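PDB 3FCY: xylan esterase 1 from Thermoanaerobacterium sp. 'JW/SL YS485', which probably removes acetyl groups from acetylated xylan, and perhaps from cephalosporin C, as a serine hydrolase of the alpha/beta-hydrolase fold. Local coordinates for residues D236-R239 with V240-D244. Residues are numbered along the deposited sequence; the frame is centred on the assembly and turned at random.
Sequences DYKR and VWDLD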
loop_
_atom_site.group_PDB
_atom_site.type_symbol
_atom_site.label_atom_id
_atom_site.label_comp_id
_atom_site.label_asym_id
_atom_site.label_seq_id
_atom_site.Cartn_x
_atom_site.Cartn_y
_atom_site.Cartn_z
ATOM N N ASP A 236 1.665 29.149 1.137
ATOM C CA ASP A 236 0.242 29.022 1.435
ATOM C C ASP A 236 -0.071 27.835 2.356
ATOM O O ASP A 236 -0.917 27.001 2.043
ATOM C CB ASP A 236 -0.482 28.872 0.094
ATOM C CG ASP A 236 -1.925 29.319 0.138
ATOM O OD1 ASP A 236 -2.349 29.958 1.121
ATOM O OD2 ASP A 236 -2.634 29.030 -0.844
ATOM N N TYR A 237 0.608 27.779 3.497
ATOM C CA TYR A 237 0.432 26.692 4.465
ATOM C C TYR A 237 -1.018 26.311 4.765
ATOM O O TYR A 237 -1.386 25.146 4.642
ATOM C CB TYR A 237 1.160 27.045 5.767
ATOM C CG TYR A 237 2.647 27.266 5.572
ATOM C CD1 TYR A 237 3.493 26.214 5.205
ATOM C CD2 TYR A 237 3.206 28.533 5.729
ATOM C CE1 TYR A 237 4.857 26.425 4.997
ATOM C CE2 TYR A 237 4.565 28.754 5.525
ATOM C CZ TYR A 237 5.383 27.700 5.160
ATOM O OH TYR A 237 6.719 27.937 4.956
ATOM N N LYS A 238 -1.834 27.288 5.151
ATOM C CA LYS A 238 -3.242 27.042 5.475
ATOM C C LYS A 238 -3.989 26.291 4.369
ATOM O O LYS A 238 -4.822 25.419 4.647
ATOM C CB LYS A 238 -3.944 28.373 5.766
ATOM C CG LYS A 238 -5.441 28.278 6.109
ATOM C CD LYS A 238 -5.682 27.740 7.512
ATOM C CE LYS A 238 -7.091 28.073 8.020
ATOM N NZ LYS A 238 -8.193 27.516 7.179
ATOM N N ARG A 239 -3.698 26.631 3.116
ATOM C CA ARG A 239 -4.346 25.979 1.983
ATOM C C ARG A 239 -4.044 24.482 1.983
ATOM O O ARG A 239 -4.937 23.658 1.785
ATOM C CB ARG A 239 -3.867 26.600 0.667
ATOM C CG ARG A 239 -4.399 25.914 -0.582
ATOM C CD ARG A 239 -5.919 25.958 -0.662
ATOM N NE ARG A 239 -6.393 25.375 -1.914
ATOM C CZ ARG A 239 -7.670 25.142 -2.202
ATOM N NH1 ARG A 239 -8.620 25.446 -1.326
ATOM N NH2 ARG A 239 -7.999 24.598 -3.369
ATOM N N VAL A 240 -2.779 24.138 2.199
ATOM C CA VAL A 240 -2.367 22.736 2.238
ATOM C C VAL A 240 -3.190 21.988 3.289
ATOM O O VAL A 240 -3.685 20.888 3.044
ATOM C CB VAL A 240 -0.870 22.603 2.606
ATOM C CG1 VAL A 240 -0.477 21.129 2.678
ATOM C CG2 VAL A 240 -0.011 23.336 1.586
ATOM N N TRP A 241 -3.332 22.599 4.461
ATOM C CA TRP A 241 -4.079 21.992 5.548
ATOM C C TRP A 241 -5.559 21.852 5.188
ATOM O O TRP A 241 -6.178 20.826 5.489
ATOM C CB TRP A 241 -3.915 22.822 6.828
ATOM C CG TRP A 241 -4.707 22.292 7.985
ATOM C CD1 TRP A 241 -4.382 21.242 8.800
ATOM C CD2 TRP A 241 -6.002 22.735 8.400
ATOM N NE1 TRP A 241 -5.401 21.000 9.694
ATOM C CE2 TRP A 241 -6.408 21.904 9.470
ATOM C CE3 TRP A 241 -6.863 23.753 7.967
ATOM C CZ2 TRP A 241 -7.640 22.058 10.114
ATOM C CZ3 TRP A 241 -8.096 23.907 8.612
ATOM C CH2 TRP A 241 -8.468 23.062 9.673
ATOM N N ASP A 242 -6.120 22.874 4.536
ATOM C CA ASP A 242 -7.529 22.849 4.131
ATOM C C ASP A 242 -7.844 21.687 3.185
ATOM O O ASP A 242 -8.933 21.113 3.231
ATOM C CB ASP A 242 -7.930 24.158 3.434
ATOM C CG ASP A 242 -7.944 25.355 4.372
ATOM O OD1 ASP A 242 -8.069 25.166 5.603
ATOM O OD2 ASP A 242 -7.852 26.495 3.868
ATOM N N LEU A 243 -6.891 21.352 2.321
ATOM C CA LEU A 243 -7.073 20.267 1.360
ATOM C C LEU A 243 -6.785 18.895 1.966
ATOM O O LEU A 243 -6.726 17.900 1.245
ATOM C CB LEU A 243 -6.153 20.481 0.152
ATOM C CG LEU A 243 -6.354 21.758 -0.668
ATOM C CD1 LEU A 243 -5.218 21.913 -1.667
ATOM C CD2 LEU A 243 -7.696 21.699 -1.383
ATOM N N ASP A 244 -6.620 18.843 3.285
ATOM C CA ASP A 244 -6.306 17.590 3.972
ATOM C C ASP A 244 -5.038 17.009 3.350
ATOM O O ASP A 244 -4.904 15.795 3.195
ATOM C CB ASP A 244 -7.448 16.570 3.842
ATOM C CG ASP A 244 -8.700 16.975 4.609
ATOM O OD1 ASP A 244 -8.588 17.698 5.625
ATOM O OD2 ASP A 244 -9.803 16.548 4.205
HETATM O O HOH W 1 -9.738 28.318 4.831
HETATM O O HOH W 2 -8.565 26.701 1.150
#
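Bends at chi2 (74°) and chi4 (60°) fold the Lys-238 chain back toward Asp-242 one helical turn on, whose CG, anti to its carbonyl carbon (chi1 -68°), turns the carboxylate back toward Lys-238. Lys-238 NZ thereby reaches the syn lone pair of Asp-242 OD1 at 2.8 Å, an i to i+4 salt bridge, while a water accepts from NZ and donates to Asp-242 OD2. Lys-238 NZ also lies 3.9 Å from Trp-241 CZ3, at the edge of the ring, whose NE1 is hydrogen-bonded to Asp-324 OD1 of the second subunit. A second water joins Asp-242 OD2 to Arg-239 NH1, so the carboxylate links both basic side chains. Leu-243 CD2 sits over the centre of the Arg-239 guanidinium, 3.5 Å above its plane, and the second water lies at its edge, in plane; NE bonds Ser-304 OG and NH2 makes a salt bridge with Asp-31. A methionine in place of Lys-238 would probably leave the Asp-242 carboxylate without its direct cationic mate and freer to turn. A Schellman motif with Asp-244 at C-prime ends the helix. Short helix 237-242 follows strand 226-230 of the central sheet; Tyr-237, Lys-238 and Trp-241 rest on helix 267-274, Arg-239, Val-240 and Leu-243 on helix 303-310.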